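PDB 2DV6: nitrite reductase from Hyphomicrobium denitrificans, which probably catalyses the reduction of nitrite to nitric oxide in denitrification, using copper centres and electrons delivered by cytochrome c. Local coordinates for residues P55-H60 with G126-L131; P26-L31 with T64-L69; V199-T204 with E280-L285. All coordinates share one frame; numbering follows the deposited sequence.

Contact 1 of 3, residues P55-H60 with G126-L131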
# COMPACT_ATOMS: atom_id res chain seq x y z
N PRO A 55 28.23 1.22 4.12
CA PRO A 55 29.21 0.29 3.54
C PRO A 55 30.62 0.88 3.34
O PRO A 55 30.80 2.09 3.04
CB PRO A 55 28.60 -0.08 2.18
CG PRO A 55 27.67 1.00 1.86
CD PRO A 55 27.11 1.47 3.20
N THR A 56 31.60 0.01 3.53
CA THR A 56 32.96 0.32 3.16
C THR A 56 33.03 0.27 1.64
O THR A 56 32.62 -0.71 1.01
CB THR A 56 33.95 -0.63 3.82
OG1 THR A 56 33.77 -0.54 5.25
CG2 THR A 56 35.42 -0.23 3.47
N LEU A 57 33.50 1.37 1.06
CA LEU A 57 33.61 1.47 -0.40
C LEU A 57 35.05 1.11 -0.74
O LEU A 57 35.97 1.88 -0.43
CB LEU A 57 33.27 2.89 -0.83
CG LEU A 57 31.94 3.48 -0.32
CD1 LEU A 57 31.68 4.85 -0.91
CD2 LEU A 57 30.79 2.53 -0.65
N VAL A 58 35.27 -0.05 -1.33
CA VAL A 58 36.64 -0.43 -1.62
C VAL A 58 37.09 -0.15 -3.04
O VAL A 58 36.47 -0.54 -4.02
CB VAL A 58 37.19 -1.76 -0.92
CG1 VAL A 58 36.14 -2.52 -0.11
CG2 VAL A 58 38.06 -2.64 -1.84
N VAL A 59 38.22 0.54 -3.08
CA VAL A 59 38.68 1.23 -4.25
C VAL A 59 40.21 1.03 -4.36
O VAL A 59 40.86 0.62 -3.39
CB VAL A 59 38.23 2.70 -4.10
CG1 VAL A 59 39.25 3.70 -4.58
CG2 VAL A 59 36.82 2.87 -4.72
N HIS A 60 40.76 1.25 -5.55
CA HIS A 60 42.19 1.09 -5.79
C HIS A 60 42.82 2.40 -6.19
O HIS A 60 42.19 3.25 -6.85
CB HIS A 60 42.48 -0.02 -6.81
CG HIS A 60 42.18 -1.39 -6.29
ND1 HIS A 60 43.14 -2.20 -5.73
CD2 HIS A 60 41.01 -2.08 -6.21
CE1 HIS A 60 42.59 -3.35 -5.36
NE2 HIS A 60 41.29 -3.29 -5.62
N GLY A 126 30.74 6.28 7.14
CA GLY A 126 31.37 5.00 6.82
C GLY A 126 32.81 5.18 6.30
O GLY A 126 33.37 6.26 6.42
N ASN A 127 33.41 4.14 5.75
CA ASN A 127 34.78 4.23 5.21
C ASN A 127 34.93 3.95 3.74
O ASN A 127 34.22 3.13 3.15
CB ASN A 127 35.72 3.28 5.94
CG ASN A 127 35.73 3.51 7.43
OD1 ASN A 127 35.78 4.66 7.87
ND2 ASN A 127 35.67 2.44 8.21
N ILE A 128 35.89 4.65 3.15
CA ILE A 128 36.40 4.32 1.83
C ILE A 128 37.80 3.74 2.10
O ILE A 128 38.58 4.36 2.80
CB ILE A 128 36.53 5.59 0.95
CG1 ILE A 128 35.17 6.27 0.82
CG2 ILE A 128 37.15 5.24 -0.44
CD1 ILE A 128 35.10 7.37 -0.20
N GLN A 129 38.10 2.55 1.59
CA GLN A 129 39.44 2.00 1.62
C GLN A 129 40.07 2.14 0.24
O GLN A 129 39.59 1.53 -0.73
CB GLN A 129 39.41 0.53 1.98
CG GLN A 129 39.29 0.21 3.47
CD GLN A 129 39.14 -1.30 3.72
OE1 GLN A 129 39.33 -2.14 2.81
NE2 GLN A 129 38.80 -1.66 4.97
N VAL A 130 41.11 2.95 0.14
CA VAL A 130 41.89 3.01 -1.09
C VAL A 130 43.05 2.01 -0.96
O VAL A 130 43.93 2.19 -0.11
CB VAL A 130 42.42 4.40 -1.35
CG1 VAL A 130 43.19 4.41 -2.66
CG2 VAL A 130 41.29 5.43 -1.38
N LEU A 131 43.02 0.95 -1.77
CA LEU A 131 44.03 -0.11 -1.72
C LEU A 131 45.07 0.11 -2.79
O LEU A 131 44.78 0.72 -3.82
CB LEU A 131 43.40 -1.49 -1.91
CG LEU A 131 42.32 -2.03 -0.96
CD1 LEU A 131 41.65 -3.26 -1.56
CD2 LEU A 131 42.91 -2.39 0.36
O HOH W 1 32.04 1.75 6.07
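Leu57 and Val59 each bond through both N and O to the backbone of strand 126-131, giving a parallel ladder. Leu57 N donates to Asn127 O at 2.8 Å, Gln129 N returns to Leu57 O, Val59 N reaches Gln129 O, and Leu131 N closes on Val59 O at 2.7 Å. The carbonyls also receive CA-H groups: Thr56 CA lies 3.1 Å from Asn127 O, which is thus approached from two neighbouring residues. Ahead of the first rung, one water bridges the strands. It accepts from Asn127 N at 2.8 Å and is hydrogen-bonded to Thr56 OG1 at 3.0 Å. With OG1 beside the backbone N (chi1 -58°), Thr56 faces this water while its CG2 methyl rests 3.9 Å from Gln129 CD.

Among the apolar contacts, Val58 CG2 meets Leu131 CD1 at 3.7 Å, and Leu131 CD1 also touches CE1 of the His60 ring, whose ND1 is hydrogen-bonded to Pro132 O. The other face carries Leu57, Val59, Ile128 and Val130, with Leu57 CD1 4.1 Å from Ile128 CG1. From it Leu57 and Val59 pack on Phe29 of strand 27-36, and Ile128 on Tyr112. Strand 125-131 follows the copper ligands His119 and Met124, and its parallel pairing with strand 57-60 at the edge of a sheet is characteristic of the cupredoxin beta-sandwich.

Contact 2 of 3, residues P26-L31 with T64-L69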
# COMPACT_ATOMS: atom_id res chain seq x y z
N PRO A 26 34.95 4.92 -14.35
CA PRO A 26 34.78 5.15 -12.90
C PRO A 26 34.13 3.95 -12.20
O PRO A 26 33.35 3.22 -12.82
CB PRO A 26 33.88 6.41 -12.80
CG PRO A 26 33.36 6.66 -14.17
CD PRO A 26 34.27 5.96 -15.17
N VAL A 27 34.56 3.70 -10.97
CA VAL A 27 33.90 2.77 -10.09
C VAL A 27 32.77 3.55 -9.38
O VAL A 27 32.98 4.63 -8.82
CB VAL A 27 34.94 2.02 -9.14
CG1 VAL A 27 35.75 2.99 -8.34
CG2 VAL A 27 34.22 1.01 -8.18
N VAL A 28 31.55 3.03 -9.47
CA VAL A 28 30.35 3.78 -9.09
C VAL A 28 29.74 3.15 -7.86
O VAL A 28 29.55 1.96 -7.84
CB VAL A 28 29.32 3.86 -10.25
CG1 VAL A 28 28.12 4.71 -9.84
CG2 VAL A 28 29.97 4.46 -11.53
N PHE A 29 29.45 3.95 -6.84
CA PHE A 29 28.79 3.47 -5.63
C PHE A 29 27.53 4.27 -5.46
O PHE A 29 27.58 5.49 -5.57
CB PHE A 29 29.68 3.67 -4.37
CG PHE A 29 30.96 2.89 -4.43
CD1 PHE A 29 32.14 3.52 -4.78
CD2 PHE A 29 30.97 1.51 -4.24
CE1 PHE A 29 33.31 2.80 -4.87
CE2 PHE A 29 32.15 0.77 -4.32
CZ PHE A 29 33.32 1.41 -4.64
N THR A 30 26.41 3.58 -5.21
CA THR A 30 25.16 4.29 -4.89
C THR A 30 24.79 4.11 -3.42
O THR A 30 24.82 3.01 -2.92
CB THR A 30 24.01 3.85 -5.85
OG1 THR A 30 24.41 4.14 -7.19
CG2 THR A 30 22.70 4.59 -5.53
N LEU A 31 24.48 5.23 -2.75
CA LEU A 31 24.10 5.29 -1.35
C LEU A 31 22.73 5.95 -1.28
O LEU A 31 22.51 7.03 -1.84
CB LEU A 31 25.12 6.14 -0.54
CG LEU A 31 26.59 5.67 -0.54
CD1 LEU A 31 27.57 6.63 0.22
CD2 LEU A 31 26.71 4.28 0.01
N THR A 64 39.08 6.65 -10.51
CA THR A 64 38.11 7.72 -10.37
C THR A 64 36.88 7.10 -9.69
O THR A 64 36.34 6.10 -10.17
CB THR A 64 37.72 8.29 -11.73
OG1 THR A 64 38.88 8.88 -12.32
CG2 THR A 64 36.67 9.37 -11.56
N VAL A 65 36.49 7.67 -8.55
CA VAL A 65 35.46 7.08 -7.71
C VAL A 65 34.27 7.99 -7.86
O VAL A 65 34.39 9.20 -7.63
CB VAL A 65 35.91 7.02 -6.22
CG1 VAL A 65 34.75 6.59 -5.29
CG2 VAL A 65 37.17 6.08 -6.06
N GLN A 66 33.14 7.42 -8.24
CA GLN A 66 31.90 8.20 -8.37
C GLN A 66 30.95 7.74 -7.28
O GLN A 66 30.77 6.54 -7.06
CB GLN A 66 31.25 8.03 -9.77
CG GLN A 66 29.90 8.76 -9.93
CD GLN A 66 29.27 8.51 -11.28
OE1 GLN A 66 29.96 8.52 -12.28
NE2 GLN A 66 27.95 8.30 -11.32
N VAL A 67 30.36 8.70 -6.57
CA VAL A 67 29.39 8.38 -5.54
C VAL A 67 28.05 9.03 -5.88
O VAL A 67 27.99 10.21 -6.15
CB VAL A 67 29.89 8.83 -4.14
CG1 VAL A 67 28.81 8.58 -3.06
CG2 VAL A 67 31.19 8.04 -3.78
N ASN A 68 26.97 8.22 -5.87
CA ASN A 68 25.63 8.71 -6.16
C ASN A 68 24.83 8.71 -4.85
O ASN A 68 24.57 7.67 -4.28
CB ASN A 68 24.89 7.78 -7.12
CG ASN A 68 25.60 7.57 -8.44
OD1 ASN A 68 26.28 8.47 -8.99
ND2 ASN A 68 25.39 6.37 -9.00
N LEU A 69 24.41 9.87 -4.40
CA LEU A 69 23.69 9.95 -3.15
C LEU A 69 22.23 10.20 -3.48
O LEU A 69 21.92 11.17 -4.18
CB LEU A 69 24.24 11.13 -2.34
CG LEU A 69 23.95 11.35 -0.85
CD1 LEU A 69 23.41 12.75 -0.53
CD2 LEU A 69 23.26 10.21 -0.08
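Asn68 bonds to Thr30 across the strands through its side-chain amide, ND2 donating to Thr30 OG1 at 3.0 Å with the hydroxyl 16° out of the amide plane. Asn68 CG sits anti to its own carbonyl carbon (chi1 -57°), which brings the amide beside strand 27-31. Its oxygen is doubly held: Asn68 OD1 takes Gln66 NE2 at 2.9 Å on a lone pair, in the plane of both amides, and it is also hydrogen-bonded to Thr99 OG1. Gln66 NE2 has a second partner in Glu422, so this amide group is fixed from two directions. Val28 CG1 lies against the same polar row, 3.3 Å from Asn68 ND2. Tyr315 of a second subunit packs on Thr30 and Asn68.

The backbone is equally well supplied. Val27 N bonds to Thr64 O, Gln66 N to Val27 O, Phe29 N to Gln66 O, Asn68 N to Phe29 O at 2.8 Å, and Leu31 N to Asn68 O at 2.9 Å, this last almost straight at 177°. Val65 and Val67 turn their backbone polar groups to Phe102 and Phe100 of strand 97-103, while Thr30 pairs with Val45.

The opposite face is apolar. Val65 CG1 sits at the edge of the Phe29 ring, 4.1 Å from CD1, and Leu31 CD1 meets Val67 CG1 at 4.0 Å. Leu69, at the end of this face, approaches the copper ligand His77. Such a parallel pair, flanked by antiparallel neighbours, belongs to the Greek-key sandwich of the cupredoxin fold.

Contact 3 of 3, residues V199-T204 with E280-L285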
# COMPACT_ATOMS: atom_id res chain seq x y z
N VAL A 199 31.27 -10.75 -47.57
CA VAL A 199 31.16 -11.32 -48.91
C VAL A 199 31.21 -10.11 -49.85
O VAL A 199 31.30 -8.95 -49.38
CB VAL A 199 29.83 -12.15 -49.16
CG1 VAL A 199 29.69 -13.34 -48.18
CG2 VAL A 199 28.58 -11.26 -49.10
N ARG A 200 31.12 -10.40 -51.15
CA ARG A 200 31.27 -9.44 -52.21
C ARG A 200 29.93 -9.36 -52.96
O ARG A 200 29.27 -10.39 -53.09
CB ARG A 200 32.36 -9.96 -53.15
CG ARG A 200 32.75 -9.06 -54.27
CD ARG A 200 32.90 -9.95 -55.48
NE ARG A 200 33.64 -9.35 -56.58
CZ ARG A 200 33.09 -8.91 -57.71
NH1 ARG A 200 31.77 -8.98 -57.90
NH2 ARG A 200 33.88 -8.39 -58.64
N VAL A 201 29.53 -8.17 -53.44
CA VAL A 201 28.36 -8.10 -54.30
C VAL A 201 28.48 -9.17 -55.39
O VAL A 201 29.55 -9.36 -55.97
CB VAL A 201 28.17 -6.81 -55.13
CG1 VAL A 201 26.84 -6.13 -54.85
CG2 VAL A 201 29.40 -5.94 -55.24
N GLY A 202 27.37 -9.83 -55.66
CA GLY A 202 27.35 -10.83 -56.72
C GLY A 202 27.55 -12.23 -56.21
O GLY A 202 27.25 -13.21 -56.93
N ASP A 203 28.05 -12.35 -54.97
CA ASP A 203 28.27 -13.66 -54.36
C ASP A 203 26.95 -14.35 -54.11
O ASP A 203 25.90 -13.71 -53.99
CB ASP A 203 29.05 -13.58 -53.02
CG ASP A 203 30.54 -13.43 -53.21
OD1 ASP A 203 31.28 -13.25 -52.21
OD2 ASP A 203 31.01 -13.48 -54.36
N THR A 204 27.03 -15.67 -54.02
CA THR A 204 25.93 -16.49 -53.62
C THR A 204 26.34 -17.09 -52.29
O THR A 204 27.44 -17.63 -52.15
CB THR A 204 25.67 -17.60 -54.67
OG1 THR A 204 25.11 -16.99 -55.84
CG2 THR A 204 24.68 -18.59 -54.17
N GLU A 280 30.66 -6.25 -49.71
CA GLU A 280 31.63 -5.32 -50.29
C GLU A 280 31.19 -4.87 -51.68
O GLU A 280 30.60 -5.67 -52.44
CB GLU A 280 32.99 -6.01 -50.39
CG GLU A 280 33.72 -6.27 -49.04
CD GLU A 280 35.24 -6.44 -49.19
OE1 GLU A 280 35.77 -6.24 -50.30
OE2 GLU A 280 35.91 -6.78 -48.19
N PRO A 281 31.46 -3.59 -52.03
CA PRO A 281 31.29 -3.22 -53.43
C PRO A 281 32.35 -3.94 -54.28
O PRO A 281 33.35 -4.44 -53.74
CB PRO A 281 31.54 -1.71 -53.44
CG PRO A 281 32.38 -1.44 -52.24
CD PRO A 281 31.89 -2.45 -51.20
N GLU A 282 32.11 -3.99 -55.58
CA GLU A 282 33.06 -4.56 -56.55
C GLU A 282 34.51 -4.15 -56.26
O GLU A 282 35.39 -5.02 -56.17
CB GLU A 282 32.67 -4.10 -57.95
CG GLU A 282 32.68 -5.19 -59.03
CD GLU A 282 31.28 -5.46 -59.58
OE1 GLU A 282 30.32 -5.60 -58.78
OE2 GLU A 282 31.13 -5.54 -60.83
N GLY A 283 34.80 -2.86 -56.09
CA GLY A 283 36.21 -2.53 -55.83
C GLY A 283 36.73 -2.69 -54.39
O GLY A 283 37.90 -2.38 -54.11
N GLY A 284 35.87 -3.14 -53.47
CA GLY A 284 36.23 -3.17 -52.05
C GLY A 284 36.04 -1.78 -51.47
O GLY A 284 35.86 -0.81 -52.20
N LEU A 285 36.06 -1.70 -50.14
CA LEU A 285 36.06 -0.42 -49.42
C LEU A 285 37.46 0.21 -49.46
O LEU A 285 38.47 -0.52 -49.61
CB LEU A 285 35.64 -0.65 -47.96
CG LEU A 285 34.22 -1.20 -47.70
CD1 LEU A 285 34.03 -1.59 -46.25
CD2 LEU A 285 33.16 -0.21 -48.15
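The guanidinium of Arg200 has Glu282 CA over one face, and Glu282 CG comes 3.4 Å from Arg200 NH2. Arg200 NH1 donates in the guanidinium plane to Val201 O at 3.0 Å. Arg200 NE has a weak hydrogen bond to Arg159 O. The Glu282 carboxylate is turned 27° from the guanidinium. Its OE1 stands 3.8 Å from Arg200 NH1, well out of the guanidinium plane, so this long salt bridge rests on charge alone. An alanine in place of Arg200 would probably leave the Glu282 carboxylate without its charge partner and Val201 O without the NH1 bond, and open a gap over Glu282 CA and CG.

Next to these side chains, the backbones form a single parallel bridge, Arg200 with Glu280: Glu280 N gives to Val199 O at 2.8 Å and Val201 N to Glu280 O at 2.9 Å. Val201 CG2 tucks in 3.4 Å from Glu282 N. The Glu280 side chain is held by Arg198 and the backbone N of Ile156.

Asp203 OD1 accepts Arg200 N from above its carboxylate plane, bracing the type II turn from Arg200 to Asp203, where Gly202 has a positive phi. Pro281 to Gly284 form a type I turn. Here the parallel strands 197-200 and 274-280 of a cupredoxin domain end in two adjacent turns.

Contacts 1 and 2 sit 11 Å apart between centres and belong to the two sheets of one small copper-binding sandwich. Their segments alternate along the chain, 26-31, 55-60, 64-69 and 126-131, so the chain passes between the sheets. They meet in its core, where Val59 CG1 is 3.5 Å from Val65 CG2 and Val59 CG2 is 3.5 Å from Phe29 CE1. Contact 3 comes later, on the other side of the chain's centre, its centre about 55 Å from that of contact 1 and about 48 Å from that of contact 2. It ends a parallel pair, 197-200 with 274-280, that resembles 57-60 with 125-131, consistent with repeated cupredoxin domains in one enzyme.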